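Local coordinates for protein aldehyde dehydrogenase 12 (Zea mays, PDB 6D97) that oxidises L-glutamate gamma-semialdehyde to glutamate with NAD+, the last step of proline catabolism in plants, at residues Val63-Gly68 with Pro365-Thr370; Tyr107-Asp112 with Ala245-Phe250; Gln208-Leu213 with Arg236-Cys241; Ala464-Val467 with Leu472-Gln475; Asp476-Gly479 with Thr485-Ala488. One frame throughout, in Å; residues are numbered along the deposited sequence.

How the contacts relate
The five contacts fall into two close pairs and one outlier. Contacts 2 and 3, with centres about 6 Å apart, lie in the NAD-binding Rossmann region and share the packing around helices 203-214 and 105-121. On the opposite side of the chain's centre, contacts 4 and 5, with centres about 5 Å apart, share helix 471-479 and use neighbouring strands, 463-467 and 485-488, of the seven-stranded sheet. Contact 1 stands about 29 to 37 Å from the rest, centre to centre. It spans somewhat more than half of the sequence, with contacts 2 and 3 inside that span and 4 and 5 after it. The set samples the five-stranded parallel sheet region, the seven-stranded sheet and a junction between distant loops.

Contact 1: Val63-Gly68 with Pro365-Thr370; sequences VDPLNG and PVLTVT
Pro-65 and Pro-365 both direct CB at the opposite loop and meet there, bringing together two loops almost 300 residues apart in sequence. The tight part is small. Pro-65 CB lies 4.0 Å from Pro-365 CB and 3.9 Å from Leu-367 CD2, a methyl carried inward from a loop residue whose CG stands beside its backbone N (chi1 -63°). On the other flank Leu-66 CD2 slants across the Pro-365 ring, 3.9 Å from its CG, and Pro-65 O comes within 3.4 Å of the same Pro-365 CG. The looser side belongs to Asn-67, which is exposed, and to the partly exposed Gly-68; both stand back from the opposite loop. The segment 63-68 is the turn of a beta hairpin between strands 60-63 and 70-74, and an Asx turn shapes it: Leu-66 N donates to Asp-64 OD1 at 2.8 Å, while Asp-64 OD2 pairs with Arg-136. Across the way, Thr-368 touches NAD. Neither proline has a backbone N-H to offer and no hydrogen bond crosses the interface, which implies cohesion mainly by apolar fit, with one carbonyl oxygen against a ring carbon.

Contact 2: Tyr107-Asp112 with Ala245-Phe250; sequences YLMYGD and AEDMDF
The backbones stay well apart, with Tyr-110 CA and Asp-247 CA, the nearest pair, separated by 11.2 Å: residues 107-112 form a stretch of helix 105-121, while 245-250 is a turn running into strand 249-251. Long side chains bridge the interval. Tyr-110 and Asp-247 reach out from opposite directions; Tyr-110 OH donates to Asp-247 OD2 at 2.7 Å, and OD2 accepts through its anti lone pair, the one directed away from the other carboxylate oxygen. Ring and carboxylate planes differ by only 22°, so the acid meets the phenol edge almost flat. Strand 249-251 is an outer strand of the five-stranded parallel sheet of the Rossmann fold, and the bond ties the turn before it to a helix from much earlier in the chain. Arg-106 also forms a salt bridge with Asp-247 OD2; this second partner would be expected to favour the ionised carboxylate. The ring itself is buried against helix 203-214, where it packs on Met-210 and Leu-213. Met-109 adds a lighter touch: its chain extends from the helix and then bends at chi3 (70°), bringing CE to 4.1 Å from Asp-247 OD2.

Contact 3: Gln208-Leu213 with Arg236-Cys241; sequences QLMGAL and RLLHDC
The helical turn that presents Leu-209 and Met-210 to Leu-238 is closed by a backbone bond of 2.9 Å from Ala-212 N to Gln-208 O; between the two helices no hydrogen bond forms. Leu-238 CD1 touches both partners. Leu-209 approaches it tip to tip, its CD2 4.1 Å away from Leu-238 CD1; with CG anti to the backbone N (chi1 170°), the leucine is directed outward from its helix. Met-210 behaves differently. Its chain folds at both chi2 and chi3 and slides past Leu-238 in the opposite direction, leaving the thioether Met-210 SD about equally far, 4.2 Å, from Leu-238 CD1 and Leu-238 CD2. These helices, 203-214 and 229-240, flank strand 218-223 in chain order and belong to the Rossmann fold of the NAD-binding region; Leu-209 nevertheless stays about 14 Å from the bound dinucleotide, measured from its side chain. Because the closest CA atoms, those of Met-210 and Leu-238, are 10.1 Å apart, the helices meet through side chains and not through intimate backbone packing. Other elements complete the buried layer. Ala-117 of helix 105-121 packs on Leu-238, and on the strand side Pro-219 lies against Leu-209, which also packs on Met-248.

Contact 4: Ala464-Val467 with Leu472-Gln475; sequences AAIV and LFLQ
Ile-466 CG2 is the meeting point of this contact, a single methyl received by two consecutive helical residues. Leu-474 CD2 lies 3.6 Å from Ile-466 CG2, and Phe-473 CE2 is 3.7 Å from that methyl. The two partners come in differently: Leu-474 slides past the isoleucine in the opposite direction, its CD2 also resting 3.8 Å from Ile-466 O, whereas the Phe-473 ring meets the methyl at a slant. The torsions explain how neighbours on a helix can converge. Phe-473 has CG anti to its backbone N (chi1 -178°), while Leu-474 has CG swung beside the N (chi1 -72°), and the two side chains close on the branched strand residue together. Strand 463-467 and helix 471-479 are the first two elements of a beta-alpha-beta unit whose second strand, 485-488, lies next to the first in the sheet. Strand 485-488 holds one edge of 463-467, Tyr-487 forming probable backbone hydrogen bonds to Ile-466 N and Ala-464 O, while strand 298-302 bonds Ala-465 on the other through Trp-299 and Ile-301. The other branch of the isoleucine continues the apolar layer along the helix, where it packs on Val-477. Farther out, the helix borders the subunit interfaces. Gln-475, whose CB points away from the strand, bonds through NE2 to Gly-535 O and through OE1 to Arg-181 NH1, both of the third subunit.

Contact 5: Asp476-Gly479 with Thr485-Ala488; sequences DVLG and TTYA
Leu-478 spreads its two methyls over two strand residues, CD2 against Thr-486 and CD1 against Ala-488. Here a turn of helix 471-479 covers strand 485-488, the closing strand of the beta-alpha-beta unit, at one margin of the chain's seven-stranded sheet. Leu-478 CD2 is 3.8 Å from Thr-486 CG2, the two side chains running past each other in opposite directions, and Leu-478 CD1 stands 4.2 Å from Ala-488 CB. Thr-486 and Ala-488 alternate with Tyr-487, whose CB is directed to the far side, as the strand requires. The threonine splits its character: CG2, anti to the backbone N, meets the leucine, while OG1, beside that N (chi1 -59°), is left to polar partners. The closest CA pair, Leu-478 and Thr-486, is 8.2 Å apart, and the contact is entirely apolar. Within the chain this strand is outermost, yet residues 485-488 pair in a parallel ladder with a strand of the fourth subunit, so the sheet runs on through the tetramer interface. Arg-528 of that subunit reaches in with two nitrogens, NH1 to Leu-478 O and NH2 to Thr-486 OG1, and the latter oxygen is also hydrogen-bonded to Asn-483 O.

Contact 1: Val63-Gly68 with Pro365-Thr370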
# COMPACT_ATOMS: atom_id res chain seq x y z
N VAL A 63 -41.56 23.71 -6.62
CA VAL A 63 -42.24 23.86 -7.90
C VAL A 63 -41.52 23.05 -8.96
O VAL A 63 -40.30 22.84 -8.91
CB VAL A 63 -42.36 25.35 -8.32
CG1 VAL A 63 -43.33 26.08 -7.40
CG2 VAL A 63 -40.99 26.01 -8.34
N ASP A 64 -42.30 22.57 -9.92
CA ASP A 64 -41.76 21.86 -11.08
C ASP A 64 -40.92 22.82 -11.90
O ASP A 64 -41.44 23.84 -12.37
CB ASP A 64 -42.91 21.28 -11.91
CG ASP A 64 -42.44 20.39 -13.07
OD1 ASP A 64 -41.34 20.62 -13.62
OD2 ASP A 64 -43.19 19.46 -13.43
N PRO A 65 -39.63 22.53 -12.12
CA PRO A 65 -38.78 23.48 -12.86
C PRO A 65 -39.23 23.70 -14.30
O PRO A 65 -38.75 24.66 -14.92
CB PRO A 65 -37.40 22.82 -12.82
CG PRO A 65 -37.46 21.86 -11.67
CD PRO A 65 -38.87 21.36 -11.66
N LEU A 66 -40.10 22.86 -14.85
CA LEU A 66 -40.53 23.01 -16.23
C LEU A 66 -41.82 23.80 -16.38
O LEU A 66 -42.09 24.30 -17.47
CB LEU A 66 -40.72 21.63 -16.89
CG LEU A 66 -39.48 20.82 -17.29
CD1 LEU A 66 -39.90 19.55 -18.00
CD2 LEU A 66 -38.57 21.64 -18.18
N ASN A 67 -42.62 23.92 -15.31
CA ASN A 67 -43.90 24.62 -15.46
C ASN A 67 -44.38 25.36 -14.22
O ASN A 67 -45.42 26.03 -14.32
CB ASN A 67 -44.97 23.62 -15.93
CG ASN A 67 -45.14 22.45 -14.98
OD1 ASN A 67 -44.99 22.59 -13.77
ND2 ASN A 67 -45.46 21.28 -15.53
N GLY A 68 -43.71 25.28 -13.07
CA GLY A 68 -44.12 26.03 -11.90
C GLY A 68 -45.14 25.36 -11.01
O GLY A 68 -45.49 25.92 -9.96
N PRO A 365 -33.85 24.24 -17.56
CA PRO A 365 -33.89 25.16 -16.41
C PRO A 365 -32.56 25.19 -15.66
O PRO A 365 -31.85 24.19 -15.57
CB PRO A 365 -35.01 24.59 -15.54
CG PRO A 365 -35.82 23.74 -16.45
CD PRO A 365 -34.87 23.19 -17.46
N VAL A 366 -32.23 26.37 -15.16
CA VAL A 366 -31.00 26.61 -14.40
C VAL A 366 -31.44 27.00 -12.99
O VAL A 366 -31.92 28.12 -12.77
CB VAL A 366 -30.13 27.70 -15.03
CG1 VAL A 366 -28.87 27.89 -14.21
CG2 VAL A 366 -29.79 27.32 -16.46
N LEU A 367 -31.28 26.08 -12.05
CA LEU A 367 -32.01 26.17 -10.79
C LEU A 367 -31.45 27.21 -9.83
O LEU A 367 -32.14 27.59 -8.88
CB LEU A 367 -32.05 24.80 -10.10
CG LEU A 367 -32.77 23.66 -10.84
CD1 LEU A 367 -33.20 22.57 -9.87
CD2 LEU A 367 -33.96 24.19 -11.63
N THR A 368 -30.22 27.70 -10.05
CA THR A 368 -29.63 28.63 -9.11
C THR A 368 -29.12 29.92 -9.75
O THR A 368 -28.51 30.74 -9.05
CB THR A 368 -28.48 27.97 -8.33
OG1 THR A 368 -27.48 27.51 -9.24
CG2 THR A 368 -29.00 26.81 -7.51
N VAL A 369 -29.34 30.13 -11.05
CA VAL A 369 -29.00 31.40 -11.70
C VAL A 369 -30.15 31.79 -12.60
O VAL A 369 -30.55 31.01 -13.47
CB VAL A 369 -27.69 31.32 -12.52
CG1 VAL A 369 -27.22 32.72 -12.91
CG2 VAL A 369 -26.61 30.59 -11.75
N THR A 370 -30.69 32.99 -12.40
CA THR A 370 -31.78 33.45 -13.24
C THR A 370 -31.27 33.86 -14.62
O THR A 370 -30.07 34.06 -14.84
CB THR A 370 -32.50 34.64 -12.60
OG1 THR A 370 -31.61 35.76 -12.54
CG2 THR A 370 -32.95 34.29 -11.19

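Contact 2: Tyr107-Asp112 with Ala245-Phe250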
# COMPACT_ATOMS: atom_id res chain seq x y z
N TYR A 107 -19.05 -4.57 9.25
CA TYR A 107 -18.40 -4.44 7.95
C TYR A 107 -18.96 -5.43 6.95
O TYR A 107 -19.20 -5.10 5.78
CB TYR A 107 -16.89 -4.64 8.07
CG TYR A 107 -16.13 -3.59 8.83
CD1 TYR A 107 -15.97 -2.31 8.32
CD2 TYR A 107 -15.54 -3.89 10.05
CE1 TYR A 107 -15.26 -1.35 9.01
CE2 TYR A 107 -14.83 -2.94 10.75
CZ TYR A 107 -14.70 -1.67 10.23
OH TYR A 107 -13.98 -0.72 10.92
N LEU A 108 -19.18 -6.68 7.39
CA LEU A 108 -19.74 -7.70 6.51
C LEU A 108 -21.17 -7.38 6.13
O LEU A 108 -21.58 -7.62 4.98
CB LEU A 108 -19.66 -9.07 7.18
CG LEU A 108 -18.23 -9.46 7.55
CD1 LEU A 108 -18.16 -10.91 8.02
CD2 LEU A 108 -17.34 -9.21 6.35
N MET A 109 -21.95 -6.85 7.07
CA MET A 109 -23.34 -6.49 6.80
C MET A 109 -23.43 -5.46 5.69
O MET A 109 -24.31 -5.55 4.82
CB MET A 109 -24.01 -5.96 8.07
CG MET A 109 -25.46 -5.53 7.90
SD MET A 109 -26.10 -4.81 9.43
CE MET A 109 -25.20 -3.26 9.50
N TYR A 110 -22.54 -4.48 5.70
CA TYR A 110 -22.62 -3.45 4.68
C TYR A 110 -22.09 -3.95 3.35
O TYR A 110 -22.45 -3.40 2.29
CB TYR A 110 -21.90 -2.20 5.14
CG TYR A 110 -22.83 -1.30 5.90
CD1 TYR A 110 -23.73 -0.48 5.22
CD2 TYR A 110 -22.85 -1.28 7.28
CE1 TYR A 110 -24.60 0.33 5.89
CE2 TYR A 110 -23.71 -0.46 7.96
CZ TYR A 110 -24.59 0.34 7.27
OH TYR A 110 -25.45 1.15 7.96
N GLY A 111 -21.22 -4.96 3.36
CA GLY A 111 -20.94 -5.68 2.13
C GLY A 111 -22.19 -6.30 1.55
O GLY A 111 -22.45 -6.20 0.35
N ASP A 112 -23.01 -6.93 2.41
CA ASP A 112 -24.24 -7.56 1.95
C ASP A 112 -25.27 -6.52 1.52
O ASP A 112 -25.94 -6.70 0.49
CB ASP A 112 -24.81 -8.46 3.03
CG ASP A 112 -24.02 -9.75 3.21
OD1 ASP A 112 -23.28 -10.12 2.27
OD2 ASP A 112 -24.14 -10.38 4.28
N ALA A 245 -32.55 0.60 10.51
CA ALA A 245 -33.31 1.81 10.75
C ALA A 245 -32.52 2.82 11.58
O ALA A 245 -32.58 4.03 11.32
CB ALA A 245 -34.63 1.47 11.44
N GLU A 246 -31.77 2.34 12.57
CA GLU A 246 -31.12 3.23 13.52
C GLU A 246 -29.77 3.74 13.04
O GLU A 246 -29.16 4.55 13.75
CB GLU A 246 -30.94 2.51 14.86
N ASP A 247 -29.29 3.32 11.87
CA ASP A 247 -27.93 3.64 11.46
C ASP A 247 -27.79 5.03 10.83
O ASP A 247 -26.68 5.55 10.79
CB ASP A 247 -27.40 2.58 10.48
CG ASP A 247 -26.84 1.37 11.19
OD1 ASP A 247 -27.16 1.18 12.39
OD2 ASP A 247 -26.07 0.61 10.57
N MET A 248 -28.88 5.63 10.35
CA MET A 248 -28.76 6.95 9.75
C MET A 248 -30.07 7.72 9.90
O MET A 248 -31.14 7.14 10.13
CB MET A 248 -28.36 6.87 8.27
CG MET A 248 -29.41 6.29 7.33
SD MET A 248 -30.61 7.48 6.68
CE MET A 248 -29.56 8.53 5.67
N ASP A 249 -29.96 9.04 9.74
CA ASP A 249 -31.11 9.94 9.76
C ASP A 249 -31.13 10.75 8.47
O ASP A 249 -30.10 10.96 7.82
CB ASP A 249 -31.07 10.87 10.97
CG ASP A 249 -31.13 10.12 12.28
OD1 ASP A 249 -32.03 9.27 12.43
OD2 ASP A 249 -30.28 10.38 13.14
N PHE A 250 -32.32 11.25 8.14
CA PHE A 250 -32.55 12.00 6.91
C PHE A 250 -33.34 13.25 7.28
O PHE A 250 -34.48 13.14 7.75
CB PHE A 250 -33.31 11.14 5.90
CG PHE A 250 -33.47 11.76 4.54
CD1 PHE A 250 -32.36 12.15 3.80
CD2 PHE A 250 -34.73 11.90 3.98
CE1 PHE A 250 -32.51 12.70 2.54
CE2 PHE A 250 -34.89 12.45 2.72
CZ PHE A 250 -33.78 12.85 2.00

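Contact 3: Gln208-Leu213 with Arg236-Cys241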
# COMPACT_ATOMS: atom_id res chain seq x y z
N GLN A 208 -21.41 9.41 -0.49
CA GLN A 208 -20.90 9.88 0.80
C GLN A 208 -21.63 9.21 1.95
O GLN A 208 -21.03 8.93 3.00
CB GLN A 208 -21.00 11.40 0.90
CG GLN A 208 -20.25 12.16 -0.19
CD GLN A 208 -18.74 12.17 0.01
OE1 GLN A 208 -18.21 11.48 0.88
NE2 GLN A 208 -18.04 12.96 -0.80
N LEU A 209 -22.93 8.95 1.79
CA LEU A 209 -23.69 8.26 2.82
C LEU A 209 -23.12 6.87 3.09
O LEU A 209 -22.88 6.50 4.24
CB LEU A 209 -25.17 8.15 2.42
CG LEU A 209 -26.03 7.25 3.30
CD1 LEU A 209 -26.19 7.87 4.68
CD2 LEU A 209 -27.38 7.01 2.66
N MET A 210 -22.90 6.09 2.03
CA MET A 210 -22.36 4.75 2.21
C MET A 210 -20.94 4.79 2.74
O MET A 210 -20.57 3.98 3.60
CB MET A 210 -22.42 3.96 0.89
CG MET A 210 -23.82 3.83 0.32
SD MET A 210 -25.02 3.15 1.51
CE MET A 210 -24.29 1.55 1.86
N GLY A 211 -20.12 5.73 2.25
CA GLY A 211 -18.77 5.87 2.76
C GLY A 211 -18.75 6.12 4.26
O GLY A 211 -17.99 5.49 5.00
N ALA A 212 -19.60 7.04 4.72
CA ALA A 212 -19.69 7.31 6.15
C ALA A 212 -20.09 6.05 6.92
O ALA A 212 -19.48 5.72 7.95
CB ALA A 212 -20.68 8.44 6.42
N LEU A 213 -21.10 5.33 6.43
CA LEU A 213 -21.55 4.13 7.12
C LEU A 213 -20.48 3.04 7.10
O LEU A 213 -20.28 2.34 8.10
CB LEU A 213 -22.84 3.61 6.49
CG LEU A 213 -24.10 4.43 6.77
CD1 LEU A 213 -25.25 3.98 5.88
CD2 LEU A 213 -24.48 4.32 8.23
N ARG A 236 -35.37 4.30 1.08
CA ARG A 236 -36.37 3.24 1.19
C ARG A 236 -35.86 1.95 0.56
O ARG A 236 -36.04 0.86 1.13
CB ARG A 236 -37.67 3.68 0.53
CG ARG A 236 -38.27 4.90 1.19
CD ARG A 236 -39.60 5.32 0.58
NE ARG A 236 -40.15 6.47 1.29
CZ ARG A 236 -40.93 6.39 2.36
NH1 ARG A 236 -41.27 5.21 2.85
NH2 ARG A 236 -41.38 7.50 2.95
N LEU A 237 -35.20 2.05 -0.59
CA LEU A 237 -34.56 0.89 -1.20
C LEU A 237 -33.50 0.32 -0.27
O LEU A 237 -33.43 -0.90 -0.06
CB LEU A 237 -33.95 1.29 -2.55
CG LEU A 237 -33.19 0.30 -3.45
CD1 LEU A 237 -33.05 0.93 -4.84
CD2 LEU A 237 -31.81 -0.11 -2.92
N LEU A 238 -32.65 1.19 0.30
CA LEU A 238 -31.58 0.72 1.17
C LEU A 238 -32.13 0.00 2.39
O LEU A 238 -31.56 -1.00 2.84
CB LEU A 238 -30.69 1.89 1.58
CG LEU A 238 -29.73 2.42 0.51
CD1 LEU A 238 -29.13 3.76 0.92
CD2 LEU A 238 -28.63 1.40 0.25
N HIS A 239 -33.24 0.50 2.95
CA HIS A 239 -33.88 -0.19 4.05
C HIS A 239 -34.36 -1.58 3.63
O HIS A 239 -34.20 -2.55 4.37
CB HIS A 239 -35.05 0.63 4.59
CG HIS A 239 -34.63 1.80 5.42
ND1 HIS A 239 -35.32 3.00 5.43
CD2 HIS A 239 -33.60 1.97 6.28
CE1 HIS A 239 -34.73 3.84 6.25
NE2 HIS A 239 -33.68 3.24 6.78
N ASP A 240 -34.93 -1.68 2.43
CA ASP A 240 -35.32 -2.99 1.90
C ASP A 240 -34.12 -3.90 1.69
O ASP A 240 -34.28 -5.13 1.69
CB ASP A 240 -36.09 -2.83 0.59
CG ASP A 240 -37.51 -2.36 0.81
OD1 ASP A 240 -37.92 -2.24 1.99
OD2 ASP A 240 -38.22 -2.12 -0.19
N CYS A 241 -32.93 -3.34 1.50
CA CYS A 241 -31.72 -4.12 1.31
C CYS A 241 -30.98 -4.40 2.61
O CYS A 241 -29.93 -5.05 2.58
CB CYS A 241 -30.78 -3.41 0.32
SG CYS A 241 -31.42 -3.33 -1.37

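Contact 4: Ala464-Val467 with Leu472-Gln475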
# COMPACT_ATOMS: atom_id res chain seq x y z
N ALA A 464 -10.05 20.05 -14.46
CA ALA A 464 -9.27 20.71 -15.50
C ALA A 464 -8.97 19.70 -16.58
O ALA A 464 -8.97 18.49 -16.34
CB ALA A 464 -7.98 21.30 -14.94
N ALA A 465 -8.72 20.20 -17.79
CA ALA A 465 -8.41 19.37 -18.93
C ALA A 465 -7.30 20.01 -19.75
O ALA A 465 -7.32 21.22 -19.99
CB ALA A 465 -9.64 19.14 -19.82
N ILE A 466 -6.34 19.19 -20.17
CA ILE A 466 -5.23 19.63 -21.01
C ILE A 466 -5.32 18.79 -22.28
O ILE A 466 -4.93 17.62 -22.30
CB ILE A 466 -3.88 19.47 -20.32
CG1 ILE A 466 -3.96 19.97 -18.88
CG2 ILE A 466 -2.80 20.22 -21.10
CD1 ILE A 466 -2.87 19.43 -18.00
N VAL A 467 -5.85 19.39 -23.35
CA VAL A 467 -6.10 18.67 -24.60
C VAL A 467 -4.84 18.78 -25.44
O VAL A 467 -4.63 19.74 -26.18
CB VAL A 467 -7.33 19.21 -25.32
CG1 VAL A 467 -7.58 18.42 -26.60
CG2 VAL A 467 -8.55 19.16 -24.40
N LEU A 472 5.88 16.75 -23.41
CA LEU A 472 6.59 17.89 -22.82
C LEU A 472 5.62 19.01 -22.46
O LEU A 472 5.80 19.68 -21.44
CB LEU A 472 7.66 18.40 -23.79
CG LEU A 472 8.65 17.37 -24.35
CD1 LEU A 472 9.66 18.06 -25.24
CD2 LEU A 472 9.35 16.58 -23.25
N PHE A 473 4.59 19.22 -23.28
CA PHE A 473 3.57 20.22 -22.96
C PHE A 473 2.74 19.77 -21.76
O PHE A 473 2.47 20.55 -20.84
CB PHE A 473 2.68 20.46 -24.18
CG PHE A 473 1.62 21.50 -23.97
CD1 PHE A 473 1.91 22.85 -24.15
CD2 PHE A 473 0.33 21.14 -23.60
CE1 PHE A 473 0.93 23.81 -23.97
CE2 PHE A 473 -0.65 22.10 -23.42
CZ PHE A 473 -0.35 23.44 -23.61
N LEU A 474 2.32 18.50 -21.77
CA LEU A 474 1.49 17.97 -20.68
C LEU A 474 2.22 18.07 -19.34
O LEU A 474 1.67 18.61 -18.37
CB LEU A 474 1.09 16.53 -20.97
CG LEU A 474 0.06 16.28 -22.08
CD1 LEU A 474 -0.19 14.79 -22.23
CD2 LEU A 474 -1.24 17.00 -21.78
N GLN A 475 3.46 17.57 -19.28
CA GLN A 475 4.17 17.57 -18.01
C GLN A 475 4.51 18.99 -17.55
O GLN A 475 4.62 19.23 -16.34
CB GLN A 475 5.44 16.72 -18.12
CG GLN A 475 6.61 17.39 -18.81
CD GLN A 475 7.78 16.46 -18.99
OE1 GLN A 475 7.70 15.28 -18.66
NE2 GLN A 475 8.88 16.98 -19.52

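Contact 5: Asp476-Gly479 with Thr485-Ala488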
# COMPACT_ATOMS: atom_id res chain seq x y z
N ASP A 476 4.67 19.92 -18.49
CA ASP A 476 4.90 21.31 -18.11
C ASP A 476 3.65 21.92 -17.49
O ASP A 476 3.71 22.55 -16.43
CB ASP A 476 5.35 22.12 -19.33
CG ASP A 476 5.78 23.53 -18.98
OD1 ASP A 476 6.51 23.70 -17.98
OD2 ASP A 476 5.40 24.47 -19.70
N VAL A 477 2.50 21.74 -18.15
CA VAL A 477 1.25 22.28 -17.63
C VAL A 477 0.86 21.59 -16.33
O VAL A 477 0.45 22.25 -15.36
CB VAL A 477 0.14 22.17 -18.69
CG1 VAL A 477 -1.18 22.61 -18.11
CG2 VAL A 477 0.50 23.00 -19.91
N LEU A 478 0.98 20.26 -16.28
CA LEU A 478 0.59 19.52 -15.08
C LEU A 478 1.46 19.91 -13.89
O LEU A 478 0.95 20.17 -12.79
CB LEU A 478 0.69 18.02 -15.34
CG LEU A 478 -0.39 17.37 -16.21
CD1 LEU A 478 0.09 16.03 -16.73
CD2 LEU A 478 -1.66 17.20 -15.42
N GLY A 479 2.78 19.95 -14.09
CA GLY A 479 3.68 20.32 -13.02
C GLY A 479 3.49 21.72 -12.49
O GLY A 479 3.92 22.02 -11.37
N THR A 485 -8.68 17.15 -9.98
CA THR A 485 -9.14 16.13 -10.93
C THR A 485 -8.84 16.66 -12.34
O THR A 485 -9.71 17.25 -12.99
CB THR A 485 -10.61 15.81 -10.76
OG1 THR A 485 -10.90 15.63 -9.36
CG2 THR A 485 -10.93 14.53 -11.50
N THR A 486 -7.63 16.41 -12.80
CA THR A 486 -7.14 16.94 -14.06
C THR A 486 -7.01 15.81 -15.08
O THR A 486 -6.39 14.78 -14.79
CB THR A 486 -5.79 17.63 -13.87
OG1 THR A 486 -5.94 18.70 -12.93
CG2 THR A 486 -5.30 18.19 -15.20
N TYR A 487 -7.58 16.01 -16.26
CA TYR A 487 -7.49 15.07 -17.36
C TYR A 487 -6.50 15.59 -18.39
O TYR A 487 -6.46 16.79 -18.68
CB TYR A 487 -8.86 14.84 -18.01
CG TYR A 487 -9.93 14.32 -17.08
CD1 TYR A 487 -10.54 15.17 -16.15
CD2 TYR A 487 -10.36 13.00 -17.14
CE1 TYR A 487 -11.53 14.71 -15.30
CE2 TYR A 487 -11.35 12.53 -16.28
CZ TYR A 487 -11.92 13.39 -15.37
OH TYR A 487 -12.91 12.93 -14.53
N ALA A 488 -5.69 14.69 -18.95
CA ALA A 488 -4.62 15.07 -19.86
C ALA A 488 -4.57 14.10 -21.03
O ALA A 488 -4.54 12.88 -20.83
CB ALA A 488 -3.26 15.09 -19.14